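Local coordinates for protein TarM (Staphylococcus aureus subsp. aureus 21178, PDB 4X7R) that belongs to the GT-B clan of glycosyltransferases and holds uridine-5'-diphosphate between its two Rossmann-like domains, at residues H9-N14 / E49-L54; P175-N180 / T191-N196; Y245-V250 / G278-T283; F352-E357 / R375-K380. The protein carries 1 engineered substitution. All coordinates share one frame; numbering follows the deposited sequence.

Contact 1: H9-N14 / E49-L54; sequences HELDVN and EIIKAL. With SUS (2-deoxy-3,6-di-O-sulfo-2-(sulfoamino)-alpha-D-glucopyranose), chain C; BDP (beta-D-glucopyranuronic acid), chain B.
The carboxylate oxygen OD1 of D12 takes a single hydrogen bond here, from the backbone N of its own successor V13 at 2.9 Å, and has only van der Waals contact with I50 on the helix. The N-H reaches OD1 on its anti side, 30° out of the carboxylate plane, which ties the acid back onto the loop. From the helix, I50 CD1 comes to 3.4 Å from the same D12 OD1, while I50 CG2 rests near L11 O, whose hydrogen bond comes from K44 NZ. The rest is mostly hydrocarbon, with methyls also resting against backbone oxygens. V13 carries much of it: CG1, anti to the carbonyl carbon (chi1 -62°), leads toward the helix, meets A53 CB at 3.8 Å and passes L54 CG. L54 in turn lays its CD2 3.5 Å from D12 O, and the delta methyls of L11 and I51 meet CD1 to CD1 at 3.9 Å.

At the other end of the loop, H9 faces the bound glycan. Its ND1 donates to SUS O1S over 2.6 Å, with the N-H bent to 140°, and SUS C4 lies over the centre of the imidazole. E10 CB backs the opposite face, offset toward the rim, so the ring is sandwiched between sugar and chain.

No hydrogen bond joins 9-14 to 49-54, although Y47, earlier on the same helix, bonds L11 N through its hydroxyl. The loop is thus apolar toward 49-54 and polar toward Y47, the glycan and K44, which also forms a salt bridge with E10.

Contact 2: P175-N180 / T191-N196; sequences PYISRN and TYVLVN
An antiparallel beta hairpin, strands 175-182 and 187-193, brings these segments together near one end of the large antiparallel sheet. The strand axes run at 168° to each other, and S178 and Y192 form the hydrogen-bonded pair at the heart of the contact. Y192 N donates to S178 O at 2.7 Å, and S178 N returns a bond of 3.0 Å to Y192 O. Past V193 the pairing slackens: L194 N reaches Y176 O only through a weak, bent bond.

One face of the hairpin carries I177, R179, T191 and V193. Here I177 CG2 meets T191 CG2 at 3.8 Å, and the R179 and T191 side chains lie side by side, R179 CB 3.4 Å from T191 OG1. A water in the plane of the guanidinium accepts from R179 NH1 at 2.8 Å and also bonds T191 OG1, linking the two strands beyond their backbones; R179 NE is held by Q166. On the other face, S178 OG sits at the edge of the Y192 ring.

Strand 163-169 pairs with 175-182 on the side away from 187-193. Helix 69-78 packs on the R179 and V193 face through F70 and F73, and helix 203-214 joins it there, its L206 touching V193.

Contact 3: Y245-V250 / G278-T283; sequences YGVIHV and GVIVLT. With 3YW ((2S)-2,3-dihydroxypropyl 2-acetamido-2-deoxy-alpha-D-glucopyranoside), chain F.
Strand 243-247, helix 264-271 and strand 278-281 make a beta-alpha-beta unit of the sheet in the N-terminal Rossmann-like domain of this GT-B protein, and the contact joins its two parallel strands, 19° apart in direction. Three backbone bonds stitch them: G246 N to G278 O, I280 N to G246 O at 2.7 Å, and I248 N to I280 O at 2.8 Å. G278 adopts backbone angles (phi 165°, psi 153°) at which a beta carbon would collide with the preceding carbonyl, and the ring of Y245 lies close to its backbone.

On the side of Y245, V247 and I280, I280 CD1 approaches Y245 CD1 at 3.8 Å, and W487 and L490 of helix 480-492 pack onto this face. On the other, I248 CD1 meets V279 CG1 at 3.7 Å, with I269 of the connecting helix touching both residues.

Beyond the strands the two segments diverge toward a bound ligand. A water spans the widening gap, 2.7 Å from I248 O and accepting from L282 N. H249, whose NE2 is bonded to D226, presents ND1 to 3YW O6 at 2.7 Å, the oxygen lying in the ring plane, while L282 CD1 stands 3.4 Å from that same O6.

Contact 4: F352-E357 / R375-K380; sequences FHIYGE and RNVFLK. With UDP (uridine-5'-diphosphate), chain E.
K380 leans its side chain against two aromatic rings of the neighbouring strand, Y355 and H353, and most of its carbons touch one ring or the other. CB lies over one face of the Y355 ring, 3.7 Å from the centroid, offset toward the rim on the CE2 and CZ side: a CH-pi contact. CG, anti to the carbonyl carbon (chi1 -62°), carries the chain on beside the tyrosine, so that the two side chains point the same way. CD then serves both partners, touching Y355 OH at 3.3 Å and lying over a face of the H353 imidazole, 4.0 Å from its centroid, as a second CH-pi contact. The chain bends at chi3 (101°), which places CE 3.8 Å from Y355 OH. NZ ends 3.6 Å from H353 CE1 with no hydrogen bond to the ring; H353 ND1 is buried here without a partner, and NE2 has a weak bond to K351.

Alongside these contacts the strands run parallel. Four backbone bonds hold them, from F352 N to N376 O at 2.7 Å to K380 N to I354 O. On the face away from K380, I354 CD1 meets V377 CG1 at 3.7 Å, against helices 333-346 and 361-370.

After Y355 the chain turns at G356, whose N lies 3.5 Å from UDP O4. Parallel strands joined through a helix, with a ligand at the carboxyl end of one of them, are characteristic of Rossmann-like folds, here the C-terminal domain of a GT-B protein.

Along the chain the four contacts run in series. Contacts 1 and 3 belong to the N-terminal Rossmann-like region, their centres about 23 Å apart: contact 1 leaves strand 3-7 of the same seven-stranded parallel sheet that holds contact 3. Contact 2 lies in the separate antiparallel sheet inserted between them, while contact 4 sits at the edge of the second parallel sheet, its centre about 46 Å from that of contact 2 and across the chain's centre. Contacts 1 and 4, centres about 24 Å apart, meet where N14 packs on E357, so the two Rossmann-like domains touch beside the cleft. Contacts 1, 3 and 4 each touch a ligand bound here; contact 2 builds the outlying sheet.

Contact 1: H9-N14 / E49-L54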
# COMPACT_ATOMS: atom_id res chain seq x y z
N HIS A 9 -1.18 -7.62 0.30
CA HIS A 9 -2.46 -7.67 -0.39
C HIS A 9 -2.32 -7.37 -1.89
O HIS A 9 -2.70 -8.20 -2.72
CB HIS A 9 -3.43 -6.67 0.27
CG HIS A 9 -4.69 -6.48 -0.49
ND1 HIS A 9 -5.45 -7.56 -0.91
CD2 HIS A 9 -5.32 -5.33 -0.85
CE1 HIS A 9 -6.48 -7.04 -1.55
NE2 HIS A 9 -6.45 -5.70 -1.53
N GLU A 10 -1.77 -6.19 -2.24
CA GLU A 10 -1.64 -5.70 -3.61
C GLU A 10 -0.48 -4.75 -3.76
O GLU A 10 0.08 -4.28 -2.75
CB GLU A 10 -2.91 -4.90 -3.99
CG GLU A 10 -3.02 -3.54 -3.30
CD GLU A 10 -4.14 -2.63 -3.78
OE1 GLU A 10 -4.27 -2.41 -5.01
OE2 GLU A 10 -4.83 -2.06 -2.91
N LEU A 11 -0.16 -4.42 -5.01
CA LEU A 11 0.81 -3.40 -5.41
C LEU A 11 0.05 -2.42 -6.28
O LEU A 11 -0.79 -2.82 -7.08
CB LEU A 11 2.00 -3.97 -6.22
CG LEU A 11 3.04 -4.82 -5.47
CD1 LEU A 11 4.14 -5.23 -6.42
CD2 LEU A 11 3.62 -4.08 -4.24
N ASP A 12 0.32 -1.14 -6.09
CA ASP A 12 -0.26 -0.05 -6.85
C ASP A 12 0.68 1.15 -6.88
O ASP A 12 1.63 1.19 -6.10
CB ASP A 12 -1.69 0.32 -6.38
CG ASP A 12 -2.59 0.70 -7.55
OD1 ASP A 12 -2.06 0.96 -8.65
OD2 ASP A 12 -3.82 0.71 -7.38
N VAL A 13 0.40 2.12 -7.76
CA VAL A 13 1.21 3.33 -8.01
C VAL A 13 1.14 4.48 -7.00
O VAL A 13 2.02 5.35 -7.04
CB VAL A 13 1.07 3.85 -9.47
CG1 VAL A 13 1.56 2.82 -10.47
CG2 VAL A 13 -0.37 4.28 -9.76
N ASN A 14 0.10 4.59 -6.19
CA ASN A 14 0.19 5.78 -5.31
C ASN A 14 0.17 5.39 -3.83
O ASN A 14 -0.64 5.90 -3.06
CB ASN A 14 -0.85 6.87 -5.70
CG ASN A 14 -0.53 7.77 -6.91
OD1 ASN A 14 -1.29 8.71 -7.20
ND2 ASN A 14 0.56 7.55 -7.65
N GLU A 49 0.18 -3.21 -16.55
CA GLU A 49 0.36 -1.76 -16.64
C GLU A 49 0.82 -1.12 -15.32
O GLU A 49 1.53 -0.10 -15.36
CB GLU A 49 -0.90 -1.06 -17.18
CG GLU A 49 -1.22 -1.33 -18.65
CD GLU A 49 -0.06 -1.50 -19.63
OE1 GLU A 49 0.22 -2.66 -20.00
OE2 GLU A 49 0.54 -0.48 -20.05
N ILE A 50 0.39 -1.68 -14.16
CA ILE A 50 0.76 -1.17 -12.83
C ILE A 50 2.27 -1.41 -12.63
O ILE A 50 3.00 -0.48 -12.28
CB ILE A 50 -0.09 -1.81 -11.69
CG1 ILE A 50 -1.64 -1.63 -11.86
CG2 ILE A 50 0.41 -1.40 -10.29
CD1 ILE A 50 -2.21 -0.19 -11.83
N ILE A 51 2.71 -2.66 -12.88
CA ILE A 51 4.11 -3.07 -12.75
C ILE A 51 5.07 -2.22 -13.60
O ILE A 51 6.05 -1.67 -13.06
CB ILE A 51 4.27 -4.61 -12.92
CG1 ILE A 51 3.43 -5.41 -11.87
CG2 ILE A 51 5.74 -5.03 -12.91
CD1 ILE A 51 3.58 -4.93 -10.31
N LYS A 52 4.75 -2.04 -14.91
CA LYS A 52 5.53 -1.23 -15.84
C LYS A 52 5.68 0.19 -15.31
O LYS A 52 6.78 0.72 -15.33
CB LYS A 52 4.89 -1.19 -17.24
CG LYS A 52 4.92 -2.48 -18.03
CD LYS A 52 4.35 -2.25 -19.43
CE LYS A 52 3.91 -3.52 -20.14
NZ LYS A 52 5.06 -4.38 -20.53
N ALA A 53 4.56 0.79 -14.81
CA ALA A 53 4.56 2.15 -14.27
C ALA A 53 5.46 2.28 -13.03
O ALA A 53 6.24 3.22 -12.96
CB ALA A 53 3.14 2.58 -13.94
N LEU A 54 5.36 1.32 -12.08
CA LEU A 54 6.16 1.29 -10.84
C LEU A 54 7.64 1.14 -11.15
O LEU A 54 8.48 1.74 -10.47
CB LEU A 54 5.72 0.14 -9.92
CG LEU A 54 4.42 0.30 -9.14
CD1 LEU A 54 3.99 -1.02 -8.53
CD2 LEU A 54 4.54 1.39 -8.07
N2 SUS C . -7.66 -10.07 1.48
C1 SUS C . -9.54 -8.49 1.46
S1 SUS C . -7.35 -10.72 -0.14
C2 SUS C . -8.04 -8.65 1.37
S2 SUS C . -9.38 -3.01 0.47
C3 SUS C . -7.34 -7.81 2.46
O3 SUS C . -5.91 -7.87 2.32
S3 SUS C . -5.10 -8.55 3.42
C4 SUS C . -7.81 -6.34 2.47
O4 SUS C . -7.28 -5.78 3.65
C5 SUS C . -9.38 -6.27 2.45
O5 SUS C . -9.89 -7.08 1.36
C6 SUS C . -9.93 -4.87 2.17
O6 SUS C . -9.41 -4.46 0.92
O1S SUS C . -6.09 -10.05 -0.70
O2S SUS C . -7.17 -12.22 0.02
O3S SUS C . -8.52 -10.42 -1.07
O4S SUS C . -8.54 -2.93 -0.81
O5S SUS C . -10.82 -2.55 0.21
O6S SUS C . -8.74 -2.14 1.56
O7S SUS C . -5.42 -7.85 4.72
O8S SUS C . -3.59 -8.44 3.15
O9S SUS C . -5.48 -10.03 3.53
C1 BDP B . -6.81 -4.46 3.39
C2 BDP B . -7.10 -3.58 4.64
C3 BDP B . -6.51 -2.18 4.47
C4 BDP B . -5.01 -2.24 3.98
C5 BDP B . -4.89 -3.20 2.75
C6 BDP B . -3.45 -3.34 2.22
O2 BDP B . -8.51 -3.48 4.82
O3 BDP B . -6.61 -1.47 5.73
O4 BDP B . -4.64 -0.93 3.56
O5 BDP B . -5.40 -4.52 3.10
O6A BDP B . -2.64 -3.99 2.93
O6B BDP B . -3.20 -2.86 1.09

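Contact 2: P175-N180 / T191-N196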
# COMPACT_ATOMS: atom_id res chain seq x y z
N PRO A 175 -13.19 -18.50 -19.40
CA PRO A 175 -13.25 -18.48 -17.91
C PRO A 175 -12.22 -19.41 -17.30
O PRO A 175 -12.04 -20.51 -17.82
CB PRO A 175 -14.67 -18.95 -17.58
CG PRO A 175 -15.11 -19.71 -18.82
CD PRO A 175 -14.38 -19.16 -20.00
N TYR A 176 -11.55 -18.97 -16.20
CA TYR A 176 -10.51 -19.77 -15.54
C TYR A 176 -10.75 -19.99 -14.06
O TYR A 176 -10.21 -20.94 -13.48
CB TYR A 176 -9.07 -19.25 -15.86
CG TYR A 176 -8.77 -17.85 -15.35
CD1 TYR A 176 -9.15 -16.73 -16.07
CD2 TYR A 176 -8.15 -17.66 -14.11
CE1 TYR A 176 -8.88 -15.44 -15.61
CE2 TYR A 176 -7.89 -16.37 -13.63
CZ TYR A 176 -8.28 -15.27 -14.38
OH TYR A 176 -8.02 -13.99 -13.94
N ILE A 177 -11.57 -19.11 -13.45
CA ILE A 177 -11.99 -19.12 -12.05
C ILE A 177 -13.44 -18.63 -12.00
O ILE A 177 -13.77 -17.64 -12.66
CB ILE A 177 -11.08 -18.24 -11.11
CG1 ILE A 177 -9.70 -18.86 -10.92
CG2 ILE A 177 -11.74 -18.01 -9.73
CD1 ILE A 177 -8.75 -18.02 -10.12
N SER A 178 -14.30 -19.33 -11.21
CA SER A 178 -15.69 -18.97 -10.92
C SER A 178 -15.81 -19.08 -9.40
O SER A 178 -15.16 -19.94 -8.81
CB SER A 178 -16.69 -19.90 -11.60
OG SER A 178 -16.55 -21.22 -11.12
N ARG A 179 -16.55 -18.17 -8.77
CA ARG A 179 -16.64 -18.19 -7.30
C ARG A 179 -17.89 -17.55 -6.77
O ARG A 179 -18.41 -16.59 -7.36
CB ARG A 179 -15.40 -17.54 -6.65
CG ARG A 179 -15.32 -16.03 -6.83
CD ARG A 179 -13.89 -15.56 -6.67
NE ARG A 179 -13.84 -14.11 -6.55
CZ ARG A 179 -12.85 -13.45 -5.98
NH1 ARG A 179 -11.82 -14.10 -5.48
NH2 ARG A 179 -12.89 -12.13 -5.91
N ASN A 180 -18.35 -18.08 -5.62
CA ASN A 180 -19.54 -17.56 -4.96
C ASN A 180 -19.14 -16.40 -4.10
O ASN A 180 -18.05 -16.42 -3.55
CB ASN A 180 -20.22 -18.62 -4.10
CG ASN A 180 -20.83 -19.72 -4.93
OD1 ASN A 180 -20.26 -20.77 -5.09
ND2 ASN A 180 -21.97 -19.46 -5.53
N THR A 191 -14.78 -21.42 -4.41
CA THR A 191 -14.07 -20.99 -5.59
C THR A 191 -13.68 -22.21 -6.42
O THR A 191 -13.06 -23.14 -5.90
CB THR A 191 -12.81 -20.17 -5.18
OG1 THR A 191 -13.24 -19.00 -4.49
CG2 THR A 191 -11.92 -19.79 -6.39
N TYR A 192 -13.95 -22.15 -7.73
CA TYR A 192 -13.61 -23.23 -8.65
C TYR A 192 -12.59 -22.74 -9.65
O TYR A 192 -12.83 -21.77 -10.37
CB TYR A 192 -14.86 -23.77 -9.39
CG TYR A 192 -14.61 -24.95 -10.31
CD1 TYR A 192 -13.85 -26.04 -9.88
CD2 TYR A 192 -15.20 -25.01 -11.57
CE1 TYR A 192 -13.62 -27.13 -10.72
CE2 TYR A 192 -15.01 -26.12 -12.40
CZ TYR A 192 -14.20 -27.16 -11.98
OH TYR A 192 -14.03 -28.28 -12.77
N VAL A 193 -11.47 -23.42 -9.69
CA VAL A 193 -10.42 -23.13 -10.63
C VAL A 193 -10.64 -24.12 -11.77
O VAL A 193 -10.31 -25.30 -11.66
CB VAL A 193 -9.00 -23.19 -9.99
CG1 VAL A 193 -7.91 -22.86 -11.01
CG2 VAL A 193 -8.90 -22.25 -8.80
N LEU A 194 -11.28 -23.62 -12.84
CA LEU A 194 -11.65 -24.39 -14.04
C LEU A 194 -10.46 -25.03 -14.68
O LEU A 194 -10.58 -26.18 -15.08
CB LEU A 194 -12.38 -23.49 -15.05
CG LEU A 194 -13.82 -23.12 -14.73
CD1 LEU A 194 -13.92 -21.97 -13.72
CD2 LEU A 194 -14.52 -22.70 -15.97
N VAL A 195 -9.30 -24.33 -14.72
CA VAL A 195 -8.05 -24.80 -15.35
C VAL A 195 -7.44 -26.08 -14.80
O VAL A 195 -6.89 -26.85 -15.59
CB VAL A 195 -7.01 -23.70 -15.66
CG1 VAL A 195 -7.61 -22.67 -16.59
CG2 VAL A 195 -6.46 -23.03 -14.40
N ASN A 196 -7.54 -26.35 -13.49
CA ASN A 196 -7.02 -27.59 -12.91
C ASN A 196 -8.12 -28.46 -12.28
O ASN A 196 -7.81 -29.45 -11.62
CB ASN A 196 -5.87 -27.31 -11.92
CG ASN A 196 -6.22 -26.47 -10.72
OD1 ASN A 196 -7.35 -26.04 -10.52
ND2 ASN A 196 -5.22 -26.21 -9.87
O HOH W 1 -11.29 -16.69 -4.71

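Contact 3: Y245-V250 / G278-T283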
# COMPACT_ATOMS: atom_id res chain seq x y z
N TYR A 245 8.31 -15.66 8.21
CA TYR A 245 8.54 -14.43 8.99
C TYR A 245 7.40 -13.50 8.79
O TYR A 245 6.84 -13.44 7.70
CB TYR A 245 9.84 -13.69 8.57
CG TYR A 245 11.09 -14.51 8.79
CD1 TYR A 245 11.72 -14.55 10.03
CD2 TYR A 245 11.60 -15.32 7.77
CE1 TYR A 245 12.83 -15.36 10.25
CE2 TYR A 245 12.73 -16.11 7.98
CZ TYR A 245 13.33 -16.14 9.22
OH TYR A 245 14.40 -16.95 9.45
N GLY A 246 7.08 -12.76 9.84
CA GLY A 246 6.04 -11.73 9.79
C GLY A 246 6.74 -10.42 10.09
O GLY A 246 7.54 -10.38 11.02
N VAL A 247 6.51 -9.37 9.26
CA VAL A 247 7.07 -8.05 9.55
C VAL A 247 5.90 -7.15 10.00
O VAL A 247 4.95 -6.97 9.24
CB VAL A 247 7.87 -7.38 8.39
CG1 VAL A 247 8.27 -5.94 8.74
CG2 VAL A 247 9.12 -8.20 8.00
N ILE A 248 5.97 -6.62 11.23
CA ILE A 248 4.98 -5.68 11.76
C ILE A 248 5.46 -4.26 11.40
O ILE A 248 6.57 -3.86 11.74
CB ILE A 248 4.66 -5.96 13.24
CG1 ILE A 248 3.77 -7.25 13.31
CG2 ILE A 248 3.94 -4.75 13.88
CD1 ILE A 248 3.51 -7.84 14.58
N HIS A 249 4.68 -3.56 10.59
CA HIS A 249 5.07 -2.25 10.08
C HIS A 249 4.52 -1.08 10.90
O HIS A 249 4.91 0.07 10.69
CB HIS A 249 4.62 -2.11 8.61
CG HIS A 249 5.41 -2.94 7.66
ND1 HIS A 249 6.55 -2.44 7.06
CD2 HIS A 249 5.21 -4.21 7.25
CE1 HIS A 249 7.00 -3.42 6.29
NE2 HIS A 249 6.23 -4.50 6.38
N VAL A 250 3.64 -1.36 11.84
CA VAL A 250 2.92 -0.31 12.58
C VAL A 250 3.02 -0.47 14.10
O VAL A 250 3.40 -1.52 14.61
CB VAL A 250 1.41 -0.31 12.15
CG1 VAL A 250 1.23 -0.09 10.64
CG2 VAL A 250 0.72 -1.62 12.55
N GLY A 278 10.06 -16.13 13.02
CA GLY A 278 10.20 -14.86 13.70
C GLY A 278 9.24 -13.77 13.29
O GLY A 278 8.74 -13.74 12.16
N VAL A 279 8.99 -12.86 14.23
CA VAL A 279 8.16 -11.69 13.99
C VAL A 279 9.10 -10.49 14.14
O VAL A 279 9.77 -10.33 15.17
CB VAL A 279 6.91 -11.67 14.90
CG1 VAL A 279 6.23 -10.29 14.89
CG2 VAL A 279 5.93 -12.77 14.48
N ILE A 280 9.19 -9.71 13.07
CA ILE A 280 10.09 -8.55 12.99
C ILE A 280 9.35 -7.27 13.28
O ILE A 280 8.26 -7.04 12.75
CB ILE A 280 10.87 -8.51 11.63
CG1 ILE A 280 12.02 -9.55 11.58
CG2 ILE A 280 11.47 -7.10 11.34
CD1 ILE A 280 11.66 -10.98 11.41
N VAL A 281 9.95 -6.42 14.13
CA VAL A 281 9.46 -5.08 14.42
C VAL A 281 10.57 -4.13 14.02
O VAL A 281 11.72 -4.56 13.94
CB VAL A 281 8.90 -4.85 15.84
CG1 VAL A 281 7.65 -5.69 16.06
CG2 VAL A 281 9.96 -5.10 16.92
N LEU A 282 10.25 -2.87 13.78
CA LEU A 282 11.23 -1.94 13.24
C LEU A 282 12.11 -1.24 14.25
O LEU A 282 13.17 -0.73 13.86
CB LEU A 282 10.56 -0.94 12.30
CG LEU A 282 9.74 -1.54 11.12
CD1 LEU A 282 8.77 -0.50 10.56
CD2 LEU A 282 10.66 -2.09 10.04
N THR A 283 11.68 -1.16 15.53
CA THR A 283 12.47 -0.46 16.56
C THR A 283 12.66 -1.35 17.77
O THR A 283 11.89 -2.30 17.95
CB THR A 283 11.83 0.91 16.95
OG1 THR A 283 10.63 0.67 17.65
CG2 THR A 283 11.53 1.83 15.75
O3A 3YW F . -0.90 -0.58 7.54
C4A 3YW F . 2.43 0.67 6.38
C5A 3YW F . 1.03 0.71 6.93
O5 3YW F . 5.35 0.83 7.33
C6A 3YW F . 0.44 -0.67 7.10
C5 3YW F . 6.45 1.73 7.11
C6 3YW F . 7.55 0.91 6.48
C4 3YW F . 6.82 2.38 8.44
O6 3YW F . 7.95 -0.17 7.30
C3 3YW F . 5.66 3.26 8.88
O4 3YW F . 7.98 3.19 8.29
O3 3YW F . 5.92 3.89 10.14
O7 3YW F . 2.62 2.92 11.07
C7 3YW F . 2.47 3.60 10.05
C8 3YW F . 1.45 4.69 9.96
N2 3YW F . 3.22 3.40 8.96
C2 3YW F . 4.34 2.48 8.92
C1 3YW F . 4.15 1.44 7.80
O1 3YW F . 3.25 1.77 6.79
O2 3YW F . 0.21 1.48 6.06
O HOH W 2 7.40 -2.10 13.64

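Contact 4: F352-E357 / R375-K380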
# COMPACT_ATOMS: atom_id res chain seq x y z
N PHE A 352 3.62 25.97 3.47
CA PHE A 352 3.46 24.57 3.86
C PHE A 352 3.03 23.79 2.62
O PHE A 352 1.96 24.05 2.06
CB PHE A 352 2.48 24.41 5.03
CG PHE A 352 2.98 24.89 6.37
CD1 PHE A 352 3.02 26.25 6.68
CD2 PHE A 352 3.39 23.99 7.35
CE1 PHE A 352 3.49 26.69 7.92
CE2 PHE A 352 3.85 24.44 8.59
CZ PHE A 352 3.90 25.79 8.87
N HIS A 353 3.91 22.87 2.17
CA HIS A 353 3.69 22.01 1.01
C HIS A 353 3.33 20.62 1.49
O HIS A 353 4.18 19.93 2.06
CB HIS A 353 4.94 21.94 0.12
CG HIS A 353 5.24 23.19 -0.66
ND1 HIS A 353 6.11 23.16 -1.74
CD2 HIS A 353 4.80 24.46 -0.48
CE1 HIS A 353 6.16 24.41 -2.18
NE2 HIS A 353 5.40 25.22 -1.45
N ILE A 354 2.07 20.21 1.27
CA ILE A 354 1.58 18.91 1.71
C ILE A 354 1.34 18.00 0.51
O ILE A 354 0.44 18.26 -0.29
CB ILE A 354 0.35 19.05 2.66
CG1 ILE A 354 0.61 20.08 3.80
CG2 ILE A 354 -0.07 17.68 3.23
CD1 ILE A 354 -0.57 20.42 4.67
N TYR A 355 2.15 16.94 0.39
CA TYR A 355 2.05 15.96 -0.69
C TYR A 355 1.36 14.69 -0.25
O TYR A 355 1.50 14.28 0.91
CB TYR A 355 3.43 15.62 -1.25
CG TYR A 355 4.05 16.73 -2.07
CD1 TYR A 355 4.81 17.73 -1.47
CD2 TYR A 355 3.90 16.77 -3.46
CE1 TYR A 355 5.40 18.74 -2.22
CE2 TYR A 355 4.49 17.78 -4.22
CZ TYR A 355 5.23 18.77 -3.59
OH TYR A 355 5.82 19.76 -4.32
N GLY A 356 0.67 14.06 -1.19
CA GLY A 356 -0.02 12.79 -0.98
C GLY A 356 -1.50 12.85 -1.29
O GLY A 356 -2.02 13.89 -1.69
N GLU A 357 -2.18 11.71 -1.12
CA GLU A 357 -3.62 11.54 -1.34
C GLU A 357 -4.15 10.61 -0.26
O GLU A 357 -3.38 9.82 0.31
CB GLU A 357 -3.91 10.93 -2.71
CG GLU A 357 -3.46 11.77 -3.89
CD GLU A 357 -3.54 11.05 -5.21
OE1 GLU A 357 -3.59 9.80 -5.23
OE2 GLU A 357 -3.55 11.76 -6.25
N ARG A 375 -3.36 30.86 0.98
CA ARG A 375 -2.21 31.60 0.47
C ARG A 375 -0.88 31.09 1.08
O ARG A 375 0.19 31.53 0.66
CB ARG A 375 -2.40 33.09 0.78
CG ARG A 375 -1.68 34.04 -0.19
CD ARG A 375 -1.36 35.38 0.45
NE ARG A 375 -0.30 35.28 1.45
CZ ARG A 375 0.00 36.23 2.33
NH1 ARG A 375 -0.67 37.37 2.35
NH2 ARG A 375 0.98 36.04 3.21
N ASN A 376 -0.95 30.14 2.05
CA ASN A 376 0.24 29.62 2.73
C ASN A 376 0.34 28.09 2.77
O ASN A 376 1.45 27.56 2.90
CB ASN A 376 0.33 30.18 4.15
CG ASN A 376 0.52 31.68 4.21
OD1 ASN A 376 -0.41 32.46 4.04
ND2 ASN A 376 1.75 32.10 4.47
N VAL A 377 -0.79 27.38 2.73
CA VAL A 377 -0.84 25.92 2.80
C VAL A 377 -1.34 25.37 1.45
O VAL A 377 -2.42 25.75 1.01
CB VAL A 377 -1.66 25.43 4.01
CG1 VAL A 377 -1.67 23.91 4.10
CG2 VAL A 377 -1.14 26.03 5.31
N PHE A 378 -0.55 24.49 0.81
CA PHE A 378 -0.87 23.95 -0.50
C PHE A 378 -0.87 22.42 -0.60
O PHE A 378 0.16 21.77 -0.43
CB PHE A 378 0.04 24.57 -1.58
CG PHE A 378 0.04 26.09 -1.57
CD1 PHE A 378 -0.91 26.81 -2.28
CD2 PHE A 378 1.00 26.79 -0.84
CE1 PHE A 378 -0.91 28.21 -2.26
CE2 PHE A 378 0.98 28.19 -0.81
CZ PHE A 378 0.04 28.88 -1.53
N LEU A 379 -2.05 21.86 -0.90
CA LEU A 379 -2.26 20.43 -1.09
C LEU A 379 -1.78 20.11 -2.52
O LEU A 379 -2.51 20.29 -3.49
CB LEU A 379 -3.75 20.07 -0.88
CG LEU A 379 -4.16 19.48 0.48
CD1 LEU A 379 -3.53 20.23 1.67
CD2 LEU A 379 -5.66 19.45 0.62
N LYS A 380 -0.50 19.71 -2.61
CA LYS A 380 0.23 19.46 -3.86
C LYS A 380 0.05 18.09 -4.54
O LYS A 380 0.70 17.83 -5.55
CB LYS A 380 1.71 19.87 -3.70
CG LYS A 380 1.90 21.35 -3.43
CD LYS A 380 3.30 21.84 -3.71
CE LYS A 380 3.41 22.55 -5.04
NZ LYS A 380 4.76 23.13 -5.25
N1 UDP E . 5.25 8.74 -0.51
C2 UDP E . 5.56 9.17 -1.79
N3 UDP E . 4.78 10.19 -2.27
C4 UDP E . 3.73 10.81 -1.62
C5 UDP E . 3.43 10.29 -0.31
C6 UDP E . 4.19 9.29 0.19
O2 UDP E . 6.45 8.67 -2.46
O4 UDP E . 3.15 11.76 -2.18
C1' UDP E . 6.19 7.77 0.11
C2' UDP E . 7.31 8.42 0.92
O2' UDP E . 8.40 8.78 0.09
C3' UDP E . 7.67 7.30 1.89
C4' UDP E . 6.34 6.59 2.12
O4' UDP E . 5.48 6.96 1.01
O3' UDP E . 8.69 6.40 1.46
C5' UDP E . 5.67 6.93 3.43
O5' UDP E . 6.40 6.23 4.46
PA UDP E . 6.15 6.36 6.04
O1A UDP E . 6.87 5.27 6.73
O2A UDP E . 6.65 7.74 6.50
O3A UDP E . 4.61 6.24 6.29
PB UDP E . 3.50 5.17 5.85
O1B UDP E . 4.11 3.79 5.85
O2B UDP E . 2.98 5.50 4.45
O3B UDP E . 2.37 5.19 6.85